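Local coordinates for YcaO (Methanopyrus kandleri, PDB 6CI7), which binds ATP and magnesium and, as a YcaO-family enzyme, probably uses the nucleotide to activate a peptide backbone amide for modification, at residues Q160-V165 with V347-T352; V219-E224 with L246-E251. All coordinates share one frame; numbering follows the deposited sequence.

Contact 1. Residues Q160-V165 with V347-T352. With MG (magnesium ion), chain H; ACP (phosphomethylphosphonic acid adenylate ester), chain G.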
# COMPACT_ATOMS: atom_id res chain seq x y z
N GLN A 160 8.42 -1.68 1.48
CA GLN A 160 7.08 -1.17 1.68
C GLN A 160 6.23 -1.27 0.41
O GLN A 160 5.07 -1.70 0.46
CB GLN A 160 7.13 0.25 2.23
CG GLN A 160 5.95 0.62 3.10
CD GLN A 160 4.85 1.30 2.32
OE1 GLN A 160 5.07 1.77 1.20
NE2 GLN A 160 3.65 1.35 2.90
N GLY A 161 6.83 -0.90 -0.72
CA GLY A 161 6.16 -0.94 -2.02
C GLY A 161 5.79 -2.34 -2.46
O GLY A 161 4.70 -2.54 -3.01
N LEU A 162 6.70 -3.29 -2.20
CA LEU A 162 6.51 -4.72 -2.53
C LEU A 162 5.37 -5.33 -1.70
O LEU A 162 4.51 -6.02 -2.23
CB LEU A 162 7.81 -5.51 -2.33
CG LEU A 162 7.91 -6.95 -2.85
CD1 LEU A 162 7.66 -7.08 -4.35
CD2 LEU A 162 9.26 -7.57 -2.48
N LEU A 163 5.37 -5.05 -0.41
CA LEU A 163 4.32 -5.49 0.49
C LEU A 163 2.94 -4.92 0.11
O LEU A 163 1.92 -5.59 0.27
CB LEU A 163 4.69 -5.17 1.93
CG LEU A 163 5.86 -5.99 2.53
CD1 LEU A 163 6.21 -5.47 3.92
CD2 LEU A 163 5.58 -7.50 2.56
N GLU A 164 2.93 -3.69 -0.41
CA GLU A 164 1.71 -3.05 -0.90
C GLU A 164 1.15 -3.82 -2.09
O GLU A 164 -0.07 -4.04 -2.17
CB GLU A 164 1.99 -1.58 -1.24
CG GLU A 164 0.82 -0.79 -1.79
CD GLU A 164 1.12 0.70 -1.85
OE1 GLU A 164 1.25 1.23 -2.98
OE2 GLU A 164 1.25 1.33 -0.78
N VAL A 165 2.05 -4.23 -2.99
CA VAL A 165 1.71 -5.01 -4.19
C VAL A 165 1.12 -6.37 -3.80
O VAL A 165 0.13 -6.80 -4.41
CB VAL A 165 2.92 -5.19 -5.15
CG1 VAL A 165 2.56 -6.12 -6.30
CG2 VAL A 165 3.36 -3.85 -5.72
N VAL A 347 10.61 4.74 -4.94
CA VAL A 347 10.55 3.71 -5.98
C VAL A 347 9.11 3.45 -6.41
O VAL A 347 8.15 3.80 -5.70
CB VAL A 347 11.25 2.37 -5.58
CG1 VAL A 347 12.65 2.61 -5.00
CG2 VAL A 347 10.41 1.56 -4.60
N ARG A 348 8.98 2.85 -7.60
CA ARG A 348 7.77 2.15 -8.01
C ARG A 348 8.10 0.68 -8.16
O ARG A 348 9.01 0.32 -8.93
CB ARG A 348 7.28 2.65 -9.36
CG ARG A 348 5.93 2.08 -9.74
CD ARG A 348 4.90 3.04 -9.22
NE ARG A 348 3.55 2.51 -9.22
CZ ARG A 348 2.57 2.99 -9.94
NH1 ARG A 348 2.78 4.02 -10.76
NH2 ARG A 348 1.37 2.43 -9.86
N VAL A 349 7.37 -0.17 -7.44
CA VAL A 349 7.57 -1.61 -7.55
C VAL A 349 6.46 -2.20 -8.39
O VAL A 349 5.26 -1.94 -8.15
CB VAL A 349 7.67 -2.29 -6.16
CG1 VAL A 349 7.69 -3.81 -6.29
CG2 VAL A 349 8.91 -1.82 -5.41
N ARG A 350 6.86 -2.98 -9.40
CA ARG A 350 5.91 -3.79 -10.17
C ARG A 350 6.21 -5.27 -10.02
O ARG A 350 7.37 -5.69 -10.03
CB ARG A 350 5.86 -3.39 -11.65
CG ARG A 350 5.87 -1.89 -11.96
CD ARG A 350 4.68 -1.09 -11.40
NE ARG A 350 3.38 -1.49 -11.95
CZ ARG A 350 2.30 -1.76 -11.23
NH1 ARG A 350 2.32 -1.66 -9.89
NH2 ARG A 350 1.18 -2.14 -11.84
N VAL A 351 5.15 -6.04 -9.82
CA VAL A 351 5.18 -7.48 -9.88
C VAL A 351 4.27 -7.79 -11.08
O VAL A 351 3.05 -7.58 -11.02
CB VAL A 351 4.75 -8.13 -8.54
CG1 VAL A 351 4.75 -9.64 -8.62
CG2 VAL A 351 5.68 -7.70 -7.41
N THR A 352 4.89 -8.24 -12.18
CA THR A 352 4.24 -8.26 -13.52
C THR A 352 3.01 -9.16 -13.64
O THR A 352 2.15 -8.93 -14.49
CB THR A 352 5.22 -8.58 -14.67
OG1 THR A 352 5.76 -9.90 -14.50
CG2 THR A 352 6.36 -7.58 -14.72
MG MG H . 1.37 3.59 -0.37
PG ACP G . -1.62 3.59 0.92
O1G ACP G . -0.53 3.32 -0.24
O2G ACP G . -1.85 5.18 1.06
O3G ACP G . -2.88 2.94 0.52
PB ACP G . 0.51 3.54 2.95
O1B ACP G . 1.49 2.91 1.82
O2B ACP G . 0.31 4.99 2.73
C3B ACP G . -1.11 2.88 2.54
PA ACP G . 1.95 4.50 5.30
O1A ACP G . 2.78 3.83 6.36
O2A ACP G . 0.95 5.51 5.81
O3A ACP G . 1.15 3.35 4.44
O5' ACP G . 3.01 5.22 4.34
C5' ACP G . 2.93 6.52 3.74
C4' ACP G . 4.23 6.80 2.95
O4' ACP G . 5.22 7.29 3.87
C3' ACP G . 4.86 5.55 2.33
O3' ACP G . 5.61 5.90 1.15
C2' ACP G . 5.78 5.07 3.43
O2' ACP G . 6.83 4.24 2.98
C1' ACP G . 6.32 6.38 3.97
N9 ACP G . 6.74 6.24 5.37
C8 ACP G . 5.94 5.85 6.38
N7 ACP G . 6.62 5.79 7.55
C5 ACP G . 7.89 6.15 7.28
C6 ACP G . 9.14 6.31 8.08
N6 ACP G . 9.13 6.07 9.41
N1 ACP G . 10.26 6.71 7.43
C2 ACP G . 10.26 6.96 6.10
N3 ACP G . 9.17 6.82 5.31
C4 ACP G . 7.97 6.44 5.84
O HOH W 1 3.41 3.22 -0.30
O HOH W 2 1.76 5.64 0.05
O HOH W 3 1.74 3.98 -2.50
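Val165 and Leu162 meet Val351 and Val349 in a small apolar layer between helix and strand. Val165 CG1 lies 3.7 Å from Val351 CG2. Val165 CG2 sits over the strand backbone, 3.6 Å from Val349 O. Leu162 reaches across with one methyl. Leu162 CD1 touches Val351 CG2 at 3.7 Å and Val349 CG1 at 3.8 Å. The leucine side chain runs at about a right angle to that of Val351. Leu162 CG is anti to the backbone N (chi1 -170°), and this brings CD1 over the two valines. Gly161 has no side chain, and Val349 packs against its backbone, with Val349 CB 4.2 Å from Gly161 C. The helix and strand axes come within 7.8 Å, with an angle of 37° between their directions.

Helix 313-325 flanks the layer, with Val324 touching both Leu162 and Val351.

Another side of helix 160-165 serves the nucleotide. The Glu164 chain is extended beyond CG and binds the magnesium ion through OE2. Two phosphate oxygens of the ATP analogue and three waters complete six ligands. Gln160 NE2 gives a nearly straight hydrogen bond to O1B of the analogue, 2.9 Å long at 168°. O1B is itself a magnesium ligand, so one phosphate oxygen is held by both metal and amide. Gln160 OE1 lies beside a metal-bound water, which probably donates to it, and is hydrogen-bonded to Ser149 OG. Glu164 OE1 is held by Gly147 N, and Val349 pairs through its backbone with the same Gly147, so the strand borders the loop that steadies the metal ligand. This is the ATP and magnesium site of the YcaO fold, with a ligand-bearing helix packed on a sheet.

Contact 2. Residues V219-E224 with L246-E251. With ACP (phosphomethylphosphonic acid adenylate ester), chain G.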
# COMPACT_ATOMS: atom_id res chain seq x y z
N VAL A 219 -3.72 -8.92 6.06
CA VAL A 219 -4.84 -8.79 6.98
C VAL A 219 -5.80 -7.71 6.50
O VAL A 219 -5.39 -6.63 6.08
CB VAL A 219 -4.34 -8.50 8.42
CG1 VAL A 219 -5.49 -8.15 9.37
CG2 VAL A 219 -3.55 -9.69 8.95
N GLY A 220 -7.09 -8.02 6.57
CA GLY A 220 -8.16 -7.07 6.26
C GLY A 220 -8.94 -6.73 7.51
O GLY A 220 -9.16 -7.59 8.38
N ALA A 221 -9.31 -5.46 7.62
CA ALA A 221 -10.21 -5.01 8.67
C ALA A 221 -11.42 -4.37 8.01
O ALA A 221 -11.26 -3.51 7.12
CB ALA A 221 -9.51 -4.03 9.61
N VAL A 222 -12.60 -4.82 8.42
CA VAL A 222 -13.89 -4.35 7.90
C VAL A 222 -14.74 -3.80 9.05
O VAL A 222 -14.73 -4.35 10.16
CB VAL A 222 -14.71 -5.45 7.18
CG1 VAL A 222 -14.11 -5.76 5.81
CG2 VAL A 222 -14.80 -6.73 8.01
N THR A 223 -15.47 -2.71 8.77
CA THR A 223 -16.34 -2.12 9.78
C THR A 223 -17.83 -2.27 9.48
O THR A 223 -18.24 -2.36 8.32
CB THR A 223 -16.03 -0.63 10.05
OG1 THR A 223 -16.25 0.14 8.86
CG2 THR A 223 -14.61 -0.43 10.56
N GLU A 224 -18.60 -2.29 10.56
CA GLU A 224 -20.04 -2.12 10.54
C GLU A 224 -20.35 -0.82 11.28
O GLU A 224 -19.80 -0.57 12.35
CB GLU A 224 -20.68 -3.29 11.26
CG GLU A 224 -21.92 -3.84 10.61
CD GLU A 224 -22.27 -5.21 11.14
OE1 GLU A 224 -21.44 -6.14 11.00
OE2 GLU A 224 -23.37 -5.36 11.69
N LEU A 246 -1.85 -4.38 12.55
CA LEU A 246 -1.76 -2.98 12.94
C LEU A 246 -2.05 -2.03 11.75
O LEU A 246 -2.82 -1.09 11.88
CB LEU A 246 -0.41 -2.68 13.58
CG LEU A 246 -0.08 -1.23 13.97
CD1 LEU A 246 -1.09 -0.67 14.97
CD2 LEU A 246 1.33 -1.13 14.51
N ARG A 247 -1.45 -2.32 10.61
CA ARG A 247 -1.62 -1.52 9.40
C ARG A 247 -3.07 -1.53 8.86
O ARG A 247 -3.55 -0.50 8.36
CB ARG A 247 -0.63 -1.97 8.34
CG ARG A 247 0.81 -1.60 8.70
CD ARG A 247 1.79 -1.95 7.59
NE ARG A 247 1.46 -1.26 6.33
CZ ARG A 247 1.65 0.03 6.07
NH1 ARG A 247 2.16 0.87 6.98
NH2 ARG A 247 1.29 0.50 4.89
N ALA A 248 -3.75 -2.66 9.00
CA ALA A 248 -5.17 -2.76 8.67
C ALA A 248 -6.03 -1.85 9.57
O ALA A 248 -6.88 -1.10 9.06
CB ALA A 248 -5.64 -4.21 8.74
N LEU A 249 -5.80 -1.92 10.89
CA LEU A 249 -6.49 -1.09 11.89
C LEU A 249 -6.21 0.40 11.70
O LEU A 249 -7.14 1.23 11.76
CB LEU A 249 -6.14 -1.53 13.31
CG LEU A 249 -6.63 -2.93 13.71
CD1 LEU A 249 -6.06 -3.34 15.05
CD2 LEU A 249 -8.15 -2.99 13.72
N LEU A 250 -4.94 0.74 11.45
CA LEU A 250 -4.53 2.11 11.16
C LEU A 250 -5.19 2.66 9.89
O LEU A 250 -5.56 3.85 9.83
CB LEU A 250 -2.99 2.22 11.05
CG LEU A 250 -2.11 2.02 12.31
CD1 LEU A 250 -0.66 2.23 11.96
CD2 LEU A 250 -2.46 2.90 13.48
N GLU A 251 -5.37 1.81 8.89
CA GLU A 251 -6.00 2.22 7.64
C GLU A 251 -7.51 2.47 7.77
O GLU A 251 -8.06 3.33 7.08
CB GLU A 251 -5.70 1.21 6.53
CG GLU A 251 -5.83 1.81 5.15
CD GLU A 251 -4.82 1.24 4.20
OE1 GLU A 251 -5.16 0.23 3.52
OE2 GLU A 251 -3.69 1.81 4.17
PG ACP G . -1.62 3.59 0.92
O1G ACP G . -0.53 3.32 -0.24
O2G ACP G . -1.85 5.18 1.06
O3G ACP G . -2.88 2.94 0.52
PB ACP G . 0.51 3.54 2.95
O1B ACP G . 1.49 2.91 1.82
O2B ACP G . 0.31 4.99 2.73
C3B ACP G . -1.11 2.88 2.54
PA ACP G . 1.95 4.50 5.30
O1A ACP G . 2.78 3.83 6.36
O2A ACP G . 0.95 5.51 5.81
O3A ACP G . 1.15 3.35 4.44
O5' ACP G . 3.01 5.22 4.34
C5' ACP G . 2.93 6.52 3.74
C4' ACP G . 4.23 6.80 2.95
O4' ACP G . 5.22 7.29 3.87
C3' ACP G . 4.86 5.55 2.33
O3' ACP G . 5.61 5.90 1.15
C2' ACP G . 5.78 5.07 3.43
O2' ACP G . 6.83 4.24 2.98
C1' ACP G . 6.32 6.38 3.97
N9 ACP G . 6.74 6.24 5.37
C8 ACP G . 5.94 5.85 6.38
N7 ACP G . 6.62 5.79 7.55
C5 ACP G . 7.89 6.15 7.28
C6 ACP G . 9.14 6.31 8.08
N6 ACP G . 9.13 6.07 9.41
N1 ACP G . 10.26 6.71 7.43
C2 ACP G . 10.26 6.96 6.10
N3 ACP G . 9.17 6.82 5.31
C4 ACP G . 7.97 6.44 5.84
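Ala248 packs on Val219 and Ala221 and is the main point of contact on the helix side, while its helix neighbours turn to the nucleotide or to other parts of the core. Arg247 reaches the ATP analogue, its chain bent at chi3 (59°). Arg247 NH1 donates to O1A of the analogue at 3.1 Å. Arg247 NH2 donates to O3A of the analogue at 2.9 Å, and both bonds are nearly straight. The two bonds fix the turn of the guanidinium, and NH1 also bonds to Glu9 O.

Ala248 CB then rests on the strand, 3.6 Å from Val219 O. Ala248 CB also lies 4.0 Å from both Val219 CG1 and Ala221 CB. The small methyls allow a close axis approach of 7.3 Å. Here helix 241-260 packs on a three-stranded antiparallel sheet whose central strand is 217-224.

Leu249 starts away from the strand, but Leu249 CD2 comes back to 4.5 Å from Ala221 CB. Leu193 and Leu197 of helix 188-198 and Leu206 of the neighbouring strand 203-209 also touch it. Glu251 turns its OE2 to the phosphate chain, 3.2 Å from C3B of the analogue, and Glu251 OE1 makes a weak hydrogen bond to Phe235 N.

Overall arrangement
Contacts 1 and 2 have centres 20 Å apart and meet at the nucleotide. Both segments of contact 2 fall in the chain between the two segments of contact 1. The two use different sheets. Contact 1 joins helix 154-176 to strand 346-351 of the five-stranded antiparallel sheet. Contact 2 joins strand 217-224 of the three-stranded sheet to helix 241-260. Each helix packs on its own sheet and also sends side chains to the ATP analogue. Two of these side chains come together there, with Gln160 NE2 3.2 Å from Arg247 NH2. Two helices that pack on different sheets thus both contribute to the nucleotide site, along with other residues such as Glu81 and Arg12.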